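Local structure of type I modular polyketide synthase (Streptomyces albus subsp. albus, 6IYT) at residues Ala57-Leu62 with Glu107-Ala112; Val43-Ser48 with Tyr79-Thr84; Thr433-Ala438 with Val443-Thr448; Glu166-Val169 with Gly174-Ser177; Thr121-Pro126 with Ala197-Val202. The protein probably loads an acyl extender unit, apparently ethylmalonyl from its coenzyme A thioester, onto the salinomycin polyketide synthase as an acyltransferase domain. One frame throughout, in Å; residues are numbered along the deposited sequence.

Contact 1 of 5, residues Ala57-Leu62 with Glu107-Ala112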
# COMPACT_ATOMS: atom_id res chain seq x y z
N ALA A 57 -2.59 -33.33 7.18
CA ALA A 57 -3.07 -34.10 8.33
C ALA A 57 -3.80 -33.19 9.35
O ALA A 57 -4.87 -33.54 9.88
CB ALA A 57 -1.90 -34.82 9.02
N GLN A 58 -3.25 -32.02 9.61
CA GLN A 58 -3.89 -31.11 10.56
C GLN A 58 -5.25 -30.66 10.05
O GLN A 58 -6.19 -30.54 10.82
CB GLN A 58 -3.02 -29.90 10.87
CG GLN A 58 -1.79 -30.19 11.71
CD GLN A 58 -2.11 -30.94 13.01
OE1 GLN A 58 -1.44 -31.93 13.35
NE2 GLN A 58 -3.08 -30.46 13.73
N ARG A 59 -5.30 -30.31 8.76
CA ARG A 59 -6.57 -29.92 8.14
C ARG A 59 -7.60 -31.04 8.22
O ARG A 59 -8.76 -30.80 8.52
CB ARG A 59 -6.36 -29.50 6.70
CG ARG A 59 -5.64 -28.17 6.57
CD ARG A 59 -5.02 -27.99 5.21
NE ARG A 59 -5.94 -28.33 4.16
CZ ARG A 59 -5.59 -28.88 3.01
NH1 ARG A 59 -4.31 -29.09 2.72
NH2 ARG A 59 -6.53 -29.16 2.11
N ALA A 60 -7.15 -32.27 7.99
CA ALA A 60 -8.04 -33.44 8.07
C ALA A 60 -8.51 -33.72 9.48
O ALA A 60 -9.69 -34.06 9.70
CB ALA A 60 -7.34 -34.66 7.49
N ARG A 61 -7.62 -33.56 10.46
CA ARG A 61 -7.97 -33.83 11.87
C ARG A 61 -8.95 -32.76 12.41
O ARG A 61 -9.93 -33.09 13.13
CB ARG A 61 -6.71 -33.87 12.73
CG ARG A 61 -5.86 -35.12 12.48
CD ARG A 61 -4.48 -35.00 13.09
NE ARG A 61 -4.56 -34.87 14.53
CZ ARG A 61 -4.78 -35.88 15.36
NH1 ARG A 61 -4.73 -37.13 14.90
NH2 ARG A 61 -4.88 -35.66 16.67
N LEU A 62 -8.72 -31.51 12.03
CA LEU A 62 -9.69 -30.43 12.33
C LEU A 62 -11.08 -30.69 11.71
O LEU A 62 -12.12 -30.50 12.36
CB LEU A 62 -9.13 -29.10 11.84
CG LEU A 62 -9.20 -27.92 12.77
CD1 LEU A 62 -9.26 -26.62 11.97
CD2 LEU A 62 -10.31 -27.99 13.81
N GLU A 107 -10.72 -28.21 3.02
CA GLU A 107 -10.38 -29.02 1.87
C GLU A 107 -9.63 -28.22 0.82
O GLU A 107 -8.90 -28.78 0.03
CB GLU A 107 -11.65 -29.63 1.26
CG GLU A 107 -12.24 -30.78 2.07
CD GLU A 107 -13.75 -30.88 1.93
OE1 GLU A 107 -14.36 -30.00 1.27
OE2 GLU A 107 -14.35 -31.80 2.54
N ALA A 108 -9.74 -26.89 0.88
CA ALA A 108 -9.07 -26.03 -0.11
C ALA A 108 -8.83 -24.64 0.42
O ALA A 108 -9.60 -23.72 0.13
CB ALA A 108 -9.91 -25.95 -1.37
N PRO A 109 -7.84 -24.50 1.30
CA PRO A 109 -7.77 -23.25 2.03
C PRO A 109 -7.61 -22.04 1.12
O PRO A 109 -6.94 -22.12 0.07
CB PRO A 109 -6.53 -23.43 2.90
CG PRO A 109 -6.50 -24.91 3.15
CD PRO A 109 -6.95 -25.52 1.85
N ASP A 110 -8.05 -20.91 1.60
CA ASP A 110 -7.95 -19.66 0.82
C ASP A 110 -6.50 -19.24 0.53
O ASP A 110 -6.18 -18.80 -0.58
CB ASP A 110 -8.71 -18.55 1.54
CG ASP A 110 -10.20 -18.91 1.77
OD1 ASP A 110 -10.51 -19.68 2.73
OD2 ASP A 110 -11.09 -18.39 1.03
N VAL A 111 -5.62 -19.40 1.50
CA VAL A 111 -4.23 -18.98 1.38
C VAL A 111 -3.38 -20.05 2.03
O VAL A 111 -3.73 -20.55 3.12
CB VAL A 111 -3.97 -17.63 2.11
CG1 VAL A 111 -2.56 -17.18 1.91
CG2 VAL A 111 -4.91 -16.56 1.59
N ALA A 112 -2.30 -20.43 1.37
CA ALA A 112 -1.36 -21.38 1.93
C ALA A 112 0.03 -20.99 1.54
O ALA A 112 0.26 -20.40 0.46
CB ALA A 112 -1.66 -22.79 1.47
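Arg59 reaches from helix 52-67 to the loop at Glu107-Pro109, and its guanidinium makes nearly all of the meeting. The van der Waals part is the guanidinium face lying against the proline ring: Pro109 CD sits 3.4 Å above one face of the Arg59 guanidinium, offset toward its rim, while Pro109 CG comes 3.6 Å from Arg59 NE and 4.0 Å from Arg59 CD. The two side chains approach from opposite directions. A bend at chi3 (47°) turns the end of the arginine out of an extended course, laying the NE-CZ bond beside the proline ring.

This is the outer corner of the small alpha-beta part of the chain, where an antiparallel three-stranded sheet, 43-49, 90-96 and 111-114, packs against helices 52-67 and 74-84. The loop of Glu107-Asp110 leads into the edge strand 111-114, and Asp110 and Val111, both facing Val93, form a classic beta bulge there.

The polar part gathers at the rim of the guanidinium. Glu107 O lies near its plane, 3.2 Å from Arg59 NH2. Firmer partners come from just beside the two segments: Arg59 NE donates to Leu106 O, and Arg59 NH1 makes a salt bridge with Glu56. Together they should limit rotation of the guanidinium and hold its face toward Pro109.

Contact 2 of 5, residues Val43-Ser48 with Tyr79-Thr84; sequences VPWIVS and YSLAAT
Leu81 reaches from helix 74-84 to strand 43-49, next to Trp45 and Ile46. Its CB lies 3.5 Å from Ile46 O, and CG follows close to the same oxygen. Both methyls stay beside that carbonyl, with Leu81 CD2 3.6 Å and Leu81 CD1 3.7 Å from Ile46 O. CD1 in addition touches Trp45, coming 3.7 Å from Trp45 CB and nearly as close to Trp45 CG. Leu81 CD1 thus reaches the root of the indole, obliquely to its ring.

Ile46 adds a second contact through its CG1 arm. Extended at chi2 (174°), the arm passes Leu81 O and carries Ile46 CD1 to within 3.9 Å of Ala82 CA.

One water donates to Ile46 O (2.9 Å) and to Leu81 O (3.1 Å), and so links the strand and helix carbonyls.

The strand and helix axes approach to 7.1 Å at a crossing angle of 43°, with Leu81 directed toward the strand. Trp45 has its polar end fixed outside the segments, by NE1 bonding to Ala74 O. Strand 43-49 is an edge of the antiparallel sheet, paired with 90-96, and helix 74-84 runs along its outer edge. Helix 52-67 covers the face bearing Trp45 and Val47, with Leu62 and Val66 against the indole, while Trp447 of the C-terminal tail lies on the face of Pro44 and Ile46.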
# COMPACT_ATOMS: atom_id res chain seq x y z
N VAL A 43 -14.46 -15.02 9.49
CA VAL A 43 -13.52 -15.45 10.53
C VAL A 43 -12.35 -16.13 9.79
O VAL A 43 -12.61 -16.89 8.88
CB VAL A 43 -14.21 -16.57 11.37
CG1 VAL A 43 -13.36 -17.00 12.53
CG2 VAL A 43 -15.61 -16.13 11.81
N PRO A 44 -11.10 -16.01 10.30
CA PRO A 44 -10.01 -16.88 9.86
C PRO A 44 -9.79 -18.07 10.77
O PRO A 44 -9.81 -17.93 11.98
CB PRO A 44 -8.80 -15.96 9.91
CG PRO A 44 -9.05 -15.12 11.12
CD PRO A 44 -10.58 -14.91 11.14
N TRP A 45 -9.57 -19.24 10.18
CA TRP A 45 -9.07 -20.39 10.89
C TRP A 45 -7.63 -20.64 10.41
O TRP A 45 -7.42 -20.97 9.23
CB TRP A 45 -9.90 -21.62 10.55
CG TRP A 45 -11.18 -21.74 11.26
CD1 TRP A 45 -11.76 -20.81 12.11
CD2 TRP A 45 -12.05 -22.88 11.25
NE1 TRP A 45 -12.97 -21.29 12.56
CE2 TRP A 45 -13.16 -22.55 12.06
CE3 TRP A 45 -12.00 -24.15 10.63
CZ2 TRP A 45 -14.22 -23.45 12.26
CZ3 TRP A 45 -13.02 -25.02 10.84
CH2 TRP A 45 -14.13 -24.68 11.65
N ILE A 46 -6.65 -20.42 11.29
CA ILE A 46 -5.26 -20.55 10.89
C ILE A 46 -4.76 -21.93 11.32
O ILE A 46 -5.25 -22.48 12.27
CB ILE A 46 -4.36 -19.44 11.43
CG1 ILE A 46 -4.14 -19.58 12.92
CG2 ILE A 46 -4.95 -18.07 11.11
CD1 ILE A 46 -3.15 -18.59 13.45
N VAL A 47 -4.01 -22.57 10.42
CA VAL A 47 -3.48 -23.93 10.67
C VAL A 47 -2.02 -23.97 10.27
O VAL A 47 -1.63 -23.38 9.26
CB VAL A 47 -4.27 -24.97 9.81
CG1 VAL A 47 -4.03 -26.38 10.29
CG2 VAL A 47 -5.74 -24.66 9.82
N SER A 48 -1.20 -24.74 11.00
CA SER A 48 0.19 -24.89 10.63
C SER A 48 0.76 -26.20 11.10
O SER A 48 0.21 -26.85 12.01
CB SER A 48 1.04 -23.73 11.18
OG SER A 48 1.12 -23.78 12.60
N TYR A 79 -10.61 -18.27 17.21
CA TYR A 79 -9.90 -17.71 18.33
C TYR A 79 -8.95 -18.73 18.95
O TYR A 79 -7.79 -18.44 19.21
CB TYR A 79 -10.87 -17.20 19.40
CG TYR A 79 -10.14 -16.73 20.63
CD1 TYR A 79 -9.41 -15.52 20.62
CD2 TYR A 79 -10.08 -17.52 21.76
CE1 TYR A 79 -8.65 -15.14 21.72
CE2 TYR A 79 -9.36 -17.12 22.87
CZ TYR A 79 -8.62 -15.97 22.84
OH TYR A 79 -7.88 -15.62 23.94
N SER A 80 -9.40 -19.96 19.08
CA SER A 80 -8.61 -20.99 19.74
C SER A 80 -7.38 -21.40 18.89
O SER A 80 -6.28 -21.59 19.40
CB SER A 80 -9.48 -22.20 20.05
OG SER A 80 -10.55 -21.83 20.92
N LEU A 81 -7.59 -21.53 17.60
CA LEU A 81 -6.51 -21.81 16.67
C LEU A 81 -5.45 -20.71 16.74
O LEU A 81 -4.27 -20.98 16.59
CB LEU A 81 -7.04 -21.92 15.26
CG LEU A 81 -7.84 -23.19 14.97
CD1 LEU A 81 -8.63 -23.01 13.73
CD2 LEU A 81 -6.92 -24.43 14.86
N ALA A 82 -5.89 -19.46 16.90
CA ALA A 82 -4.97 -18.33 16.94
C ALA A 82 -4.23 -18.25 18.28
O ALA A 82 -3.09 -17.82 18.33
CB ALA A 82 -5.72 -17.03 16.68
N ALA A 83 -4.89 -18.63 19.37
CA ALA A 83 -4.35 -18.38 20.68
C ALA A 83 -3.51 -19.56 21.17
O ALA A 83 -2.59 -19.37 21.93
CB ALA A 83 -5.46 -18.05 21.66
N THR A 84 -3.86 -20.78 20.75
CA THR A 84 -3.44 -21.99 21.50
C THR A 84 -2.51 -22.88 20.69
O THR A 84 -1.96 -23.84 21.21
CB THR A 84 -4.65 -22.84 22.00
OG1 THR A 84 -5.24 -23.57 20.92
CG2 THR A 84 -5.72 -21.95 22.64
O HOH W 1 -3.38 -22.97 14.44

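Contact 3 of 5, residues Thr433-Ala438 with Val443-Thr448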
# COMPACT_ATOMS: atom_id res chain seq x y z
N THR A 433 -7.25 -11.68 3.99
CA THR A 433 -6.48 -12.32 2.91
C THR A 433 -5.05 -11.78 2.80
O THR A 433 -4.10 -12.55 2.78
CB THR A 433 -7.22 -12.26 1.56
OG1 THR A 433 -8.51 -12.88 1.68
CG2 THR A 433 -6.43 -12.98 0.50
N SER A 434 -4.88 -10.48 2.94
CA SER A 434 -3.57 -9.90 2.96
C SER A 434 -2.79 -10.29 4.20
O SER A 434 -1.59 -10.64 4.13
CB SER A 434 -3.67 -8.37 2.82
OG SER A 434 -4.17 -8.05 1.54
N PHE A 435 -3.47 -10.31 5.35
CA PHE A 435 -2.84 -10.80 6.57
C PHE A 435 -2.35 -12.27 6.36
O PHE A 435 -1.26 -12.63 6.80
CB PHE A 435 -3.82 -10.80 7.74
CG PHE A 435 -4.16 -9.46 8.32
CD1 PHE A 435 -3.55 -8.27 7.91
CD2 PHE A 435 -5.08 -9.39 9.38
CE1 PHE A 435 -3.84 -7.07 8.54
CE2 PHE A 435 -5.43 -8.20 9.95
CZ PHE A 435 -4.81 -7.03 9.54
N ALA A 436 -3.21 -13.11 5.80
CA ALA A 436 -2.87 -14.53 5.57
C ALA A 436 -1.72 -14.70 4.59
O ALA A 436 -0.85 -15.54 4.78
CB ALA A 436 -4.10 -15.29 5.09
N GLU A 437 -1.73 -13.89 3.53
CA GLU A 437 -0.65 -13.90 2.57
C GLU A 437 0.70 -13.54 3.20
O GLU A 437 1.73 -14.15 2.87
CB GLU A 437 -0.99 -12.97 1.40
CG GLU A 437 -2.04 -13.57 0.47
CD GLU A 437 -2.58 -12.58 -0.56
OE1 GLU A 437 -2.32 -11.35 -0.44
OE2 GLU A 437 -3.25 -13.04 -1.50
N ALA A 438 0.70 -12.60 4.13
CA ALA A 438 1.92 -12.25 4.88
C ALA A 438 2.31 -13.36 5.87
O ALA A 438 3.46 -13.80 5.91
CB ALA A 438 1.73 -10.94 5.61
N VAL A 443 5.51 -13.81 8.26
CA VAL A 443 5.40 -12.57 8.94
C VAL A 443 4.72 -12.84 10.28
O VAL A 443 3.65 -13.45 10.33
CB VAL A 443 4.56 -11.54 8.14
CG1 VAL A 443 4.23 -10.33 9.00
CG2 VAL A 443 5.31 -11.10 6.89
N ALA A 444 5.35 -12.37 11.35
CA ALA A 444 4.75 -12.43 12.68
C ALA A 444 3.49 -11.58 12.67
O ALA A 444 3.55 -10.40 12.45
CB ALA A 444 5.72 -11.93 13.73
N LEU A 445 2.36 -12.17 13.06
CA LEU A 445 1.09 -11.46 12.99
C LEU A 445 0.15 -11.92 14.12
O LEU A 445 -0.02 -13.12 14.34
CB LEU A 445 0.43 -11.72 11.62
CG LEU A 445 -0.65 -10.72 11.20
CD1 LEU A 445 -0.60 -10.49 9.68
CD2 LEU A 445 -2.02 -11.22 11.63
N ASP A 446 -0.45 -10.97 14.83
CA ASP A 446 -1.19 -11.31 16.04
C ASP A 446 -2.64 -11.56 15.72
O ASP A 446 -3.47 -10.64 15.76
CB ASP A 446 -1.05 -10.20 17.07
CG ASP A 446 -1.86 -10.45 18.29
OD1 ASP A 446 -2.31 -11.61 18.47
OD2 ASP A 446 -2.20 -9.47 18.97
N TRP A 447 -2.90 -12.76 15.24
CA TRP A 447 -4.22 -13.16 14.82
C TRP A 447 -5.26 -13.07 15.92
O TRP A 447 -6.43 -12.91 15.65
CB TRP A 447 -4.16 -14.57 14.31
CG TRP A 447 -3.53 -14.68 12.96
CD1 TRP A 447 -2.28 -15.10 12.69
CD2 TRP A 447 -4.15 -14.43 11.70
NE1 TRP A 447 -2.07 -15.11 11.35
CE2 TRP A 447 -3.21 -14.71 10.71
CE3 TRP A 447 -5.43 -14.04 11.32
CZ2 TRP A 447 -3.46 -14.50 9.37
CZ3 TRP A 447 -5.69 -13.87 9.98
CH2 TRP A 447 -4.72 -14.17 9.01
N THR A 448 -4.83 -13.19 17.17
CA THR A 448 -5.76 -13.04 18.29
C THR A 448 -6.48 -11.67 18.26
O THR A 448 -7.65 -11.57 18.62
CB THR A 448 -5.03 -13.20 19.62
OG1 THR A 448 -4.57 -14.56 19.74
CG2 THR A 448 -5.94 -12.86 20.78
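Trp447 and Phe435 both hold CG anti to their carbonyl carbon (chi1 -75° for the tryptophan), while Leu445 swings CG anti to its backbone nitrogen (chi1 -160°); these settings bring the three groups together beside helix 428-439. The indole of Trp447 presents its far benzo corner to the helix. Its CH2 lies 3.7 Å from Phe435 CB and 3.7 Å from Ala436 N, with the Ala436 backbone at the ring edge and Ala436 CA in its plane. Leu445 divides its two methyls between these aromatic residues. Leu445 CD2 sits 3.7 Å above the plane of the Trp447 indole, over the ring centre. Leu445 CD1 comes 3.8 Å from Phe435 CB and 3.6 Å from Phe435 O; the leucine and phenylalanine side chains cross at about a right angle.

At the end of the helix the contact becomes polar. Val443 N donates to Ala438 O across 3.1 Å, with an N-H...O angle of 162°, although the donor stands well above the carbonyl plane. Val443 CG2 also packs 3.8 Å from Ala438 CB, so the bond and an apolar pair close the turn between helix and tail together.

Around this core, Phe435 meets Trp199 at the end of helix 181-200, and Trp447 makes an edge-to-face pair with Trp439. The returning chain thus covers the helix and then passes on to Ala82 of helix 74-84. Its grip is largely apolar, consistent with a buried seam: one backbone hydrogen bond satisfies a carbonyl near the helix end, while Leu445 and Trp447 cover the preceding turn with apolar groups.

Contact 4 of 5, residues Glu166-Val169 with Gly174-Ser177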
# COMPACT_ATOMS: atom_id res chain seq x y z
N GLU A 166 -14.44 12.05 4.30
CA GLU A 166 -15.36 10.91 4.33
C GLU A 166 -16.51 11.05 3.33
O GLU A 166 -16.85 10.07 2.61
CB GLU A 166 -15.93 10.72 5.74
CG GLU A 166 -16.87 9.53 5.84
CD GLU A 166 -17.21 9.14 7.27
OE1 GLU A 166 -17.03 9.98 8.20
OE2 GLU A 166 -17.73 8.00 7.45
N SER A 167 -17.09 12.24 3.22
CA SER A 167 -18.21 12.43 2.27
C SER A 167 -17.75 12.17 0.84
O SER A 167 -18.49 11.64 0.02
CB SER A 167 -18.80 13.83 2.38
OG SER A 167 -19.36 14.05 3.66
N VAL A 168 -16.57 12.67 0.50
CA VAL A 168 -16.04 12.49 -0.82
C VAL A 168 -15.78 11.01 -1.09
O VAL A 168 -16.17 10.47 -2.16
CB VAL A 168 -14.75 13.33 -1.02
CG1 VAL A 168 -13.96 12.84 -2.21
CG2 VAL A 168 -15.11 14.79 -1.23
N VAL A 169 -15.20 10.34 -0.11
CA VAL A 169 -14.94 8.92 -0.21
C VAL A 169 -16.23 8.12 -0.38
O VAL A 169 -16.29 7.19 -1.20
CB VAL A 169 -14.17 8.43 1.02
CG1 VAL A 169 -14.32 6.94 1.22
CG2 VAL A 169 -12.70 8.81 0.88
N GLY A 174 -23.33 15.98 -4.12
CA GLY A 174 -22.84 17.35 -4.10
C GLY A 174 -21.34 17.48 -3.85
O GLY A 174 -20.76 18.56 -4.04
N THR A 175 -20.68 16.36 -3.55
CA THR A 175 -19.25 16.39 -3.22
C THR A 175 -18.39 16.50 -4.48
O THR A 175 -18.74 15.97 -5.53
CB THR A 175 -18.82 15.12 -2.44
OG1 THR A 175 -19.20 13.96 -3.16
CG2 THR A 175 -19.45 15.11 -1.09
N PRO A 176 -17.18 17.02 -4.32
CA PRO A 176 -16.33 17.13 -5.52
C PRO A 176 -15.80 15.78 -6.01
O PRO A 176 -15.72 14.84 -5.23
CB PRO A 176 -15.18 18.00 -5.05
CG PRO A 176 -15.20 17.98 -3.58
CD PRO A 176 -16.62 17.71 -3.16
N SER A 177 -15.49 15.69 -7.30
CA SER A 177 -15.10 14.42 -7.94
C SER A 177 -13.73 13.99 -7.49
O SER A 177 -12.78 14.78 -7.48
CB SER A 177 -15.05 14.59 -9.44
OG SER A 177 -14.44 13.45 -10.04
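Val168 meets Thr175 obliquely and Pro176 at about a right angle, so its CG2 methyl lodges where the two loop residues join. Val168 CG2 is 3.8 Å from Pro176 CD, 4.0 Å from Pro176 CG and 3.9 Å from Thr175 CB. CG2 is anti to the carbonyl carbon of Val168, and the other branch, CG1, is anti to the backbone nitrogen (chi1 162°), which places Val168 CG1 4.0 Å from Pro176 O. The valine therefore spreads its two methyls along the proline, one by the ring and one by its carbonyl.

Thr175 turns its own branches differently. Thr175 CG2 touches the helix one residue earlier, 3.8 Å from Ser167 CB. OG1, standing between the backbone nitrogen and carbonyl carbon (chi1 54°), has its hydrogen-bond partner just outside the segments in Ala172 O. This bond ties the threonine back to the chain just before it and should steady the face it offers to Val168.

Deeper in, Val168 and Pro176 both touch Ile183 of helix 181-200, and Val168 also reaches Val187 of the same helix. The contact closes a short reversal after helix 165-170: the helix ends, and the chain folds back against Ser167 and Val168 before entering the long helix 181-200, within the helical part of the acyltransferase fold.

Contact 5 of 5, residues Thr121-Pro126 with Ala197-Val202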
# COMPACT_ATOMS: atom_id res chain seq x y z
N THR A 121 11.11 -5.06 8.08
CA THR A 121 9.84 -4.71 7.42
C THR A 121 9.87 -3.25 7.05
O THR A 121 10.24 -2.40 7.88
CB THR A 121 8.64 -4.93 8.36
OG1 THR A 121 8.49 -6.33 8.66
CG2 THR A 121 7.37 -4.41 7.74
N VAL A 122 9.61 -2.95 5.78
CA VAL A 122 9.45 -1.59 5.33
C VAL A 122 8.05 -1.37 4.79
O VAL A 122 7.51 -2.22 4.11
CB VAL A 122 10.51 -1.24 4.26
CG1 VAL A 122 10.50 -2.24 3.12
CG2 VAL A 122 10.31 0.15 3.76
N PHE A 123 7.43 -0.25 5.18
CA PHE A 123 6.15 0.14 4.60
C PHE A 123 6.36 1.03 3.39
O PHE A 123 7.16 2.00 3.43
CB PHE A 123 5.26 0.83 5.60
CG PHE A 123 4.47 -0.12 6.48
CD1 PHE A 123 5.05 -1.28 6.96
CD2 PHE A 123 3.17 0.14 6.79
CE1 PHE A 123 4.30 -2.18 7.73
CE2 PHE A 123 2.42 -0.75 7.58
CZ PHE A 123 3.01 -1.89 8.05
N VAL A 124 5.59 0.72 2.36
CA VAL A 124 5.72 1.31 1.04
C VAL A 124 4.43 2.12 0.76
O VAL A 124 3.34 1.60 0.83
CB VAL A 124 5.86 0.24 -0.05
CG1 VAL A 124 5.95 0.87 -1.44
CG2 VAL A 124 7.06 -0.65 0.24
N PHE A 125 4.61 3.36 0.35
CA PHE A 125 3.50 4.29 0.12
C PHE A 125 3.58 4.83 -1.29
O PHE A 125 4.46 5.66 -1.61
CB PHE A 125 3.61 5.45 1.11
CG PHE A 125 3.47 5.03 2.54
CD1 PHE A 125 4.60 4.60 3.27
CD2 PHE A 125 2.21 4.92 3.14
CE1 PHE A 125 4.46 4.18 4.59
CE2 PHE A 125 2.08 4.49 4.44
CZ PHE A 125 3.18 4.07 5.14
N PRO A 126 2.78 4.26 -2.20
CA PRO A 126 2.86 4.68 -3.61
C PRO A 126 2.25 6.05 -3.89
O PRO A 126 1.65 6.67 -3.00
CB PRO A 126 2.08 3.60 -4.36
CG PRO A 126 1.21 2.95 -3.34
CD PRO A 126 1.78 3.22 -1.97
N ALA A 197 -2.50 1.74 9.95
CA ALA A 197 -3.02 1.44 11.26
C ALA A 197 -3.71 0.07 11.34
O ALA A 197 -3.77 -0.52 12.40
CB ALA A 197 -3.98 2.53 11.73
N VAL A 198 -4.24 -0.42 10.22
CA VAL A 198 -4.83 -1.74 10.17
C VAL A 198 -3.74 -2.80 10.41
O VAL A 198 -3.90 -3.70 11.20
CB VAL A 198 -5.54 -1.99 8.82
CG1 VAL A 198 -5.95 -3.44 8.66
CG2 VAL A 198 -6.73 -1.06 8.68
N TRP A 199 -2.62 -2.65 9.72
CA TRP A 199 -1.46 -3.56 9.96
C TRP A 199 -0.96 -3.42 11.40
O TRP A 199 -0.61 -4.40 12.03
CB TRP A 199 -0.32 -3.26 8.96
CG TRP A 199 -0.63 -3.73 7.54
CD1 TRP A 199 -0.95 -2.96 6.47
CD2 TRP A 199 -0.53 -5.08 7.04
NE1 TRP A 199 -1.16 -3.73 5.38
CE2 TRP A 199 -0.88 -5.03 5.69
CE3 TRP A 199 -0.25 -6.31 7.62
CZ2 TRP A 199 -0.90 -6.18 4.87
CZ3 TRP A 199 -0.24 -7.46 6.79
CH2 TRP A 199 -0.58 -7.37 5.45
N GLN A 200 -0.84 -2.20 11.86
CA GLN A 200 -0.37 -1.94 13.20
C GLN A 200 -1.19 -2.70 14.26
O GLN A 200 -0.63 -3.21 15.23
CB GLN A 200 -0.45 -0.45 13.46
CG GLN A 200 -0.02 -0.03 14.85
CD GLN A 200 -0.06 1.48 15.01
OE1 GLN A 200 -0.72 2.19 14.22
NE2 GLN A 200 0.67 1.99 15.97
N SER A 201 -2.48 -2.90 13.99
CA SER A 201 -3.38 -3.53 14.95
C SER A 201 -3.13 -5.04 15.14
O SER A 201 -3.51 -5.63 16.18
CB SER A 201 -4.87 -3.29 14.56
OG SER A 201 -5.30 -4.24 13.60
N VAL A 202 -2.40 -5.64 14.20
CA VAL A 202 -1.96 -7.04 14.35
C VAL A 202 -0.46 -7.13 14.51
O VAL A 202 0.16 -8.19 14.29
CB VAL A 202 -2.45 -7.92 13.20
CG1 VAL A 202 -3.95 -8.07 13.27
CG2 VAL A 202 -2.02 -7.36 11.85
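Phe123 and Trp199 provide nearly all the surface hidden here, and they meet as an offset edge-to-face pair. The rim of the phenylalanine is turned to the face of the indole, with the Phe123 ring and the five-membered ring of Trp199 centred 5.6 Å apart and their planes at 81°. The closest atoms are at the root of the tryptophan: Phe123 CZ lies 3.7 Å from Trp199 CB, which itself sits at the edge of the phenyl ring, near its plane. Phe123 CE2 follows at 4.0 Å from Trp199 CB and 4.2 Å from Trp199 CD1, so the rim of the phenylalanine runs from the methylene onto the pyrrole part of the indole.

The backbones stand well apart, with the CA atoms of Phe123 and Trp199 separated by 10.0 Å, and the two aromatic side chains span the interval between strand and helix. Strand 120-125 is an inner strand of the parallel sheet, between 208-211 and 388-393, in the alpha-beta core of the acyltransferase. Helix 181-200 packs beside it, and the strand 208-211 that follows this helix ends close to Ser213, in a GxSxG sequence consistent with the nucleophile elbow of such enzymes.

With CG anti to its carbonyl carbon (chi1 -84°), Phe123 swings its ring from CB so that CZ and CE2 reach Trp199. Thr121 CG2 lies in the plane of the phenyl ring, at the edge. The indole is fixed from outside these segments, where Trp199 NE1 donates to Thr420 OG1.

How the contacts relate
From the N terminus, strand 43-49 runs into helix 52-67 and helix 74-84. Contact 2 closes the first loop, and contact 1 crosses it, since its segments alternate with those of contact 2; both reach the three-stranded antiparallel sheet. Contact 5 then closes a long loop in the acyltransferase core, and contact 4 is nested inside it, a short local turn whose centre lies about 26 Å from that of contact 5. Contact 3 closes last, a short return of the chain after helix 428-439. Its tail touches contact 2 through Trp447, its helix touches contact 1 through Val111, and Asp446 N probably bonds to Val202 O of contact 5, joining the small sheet region to the core.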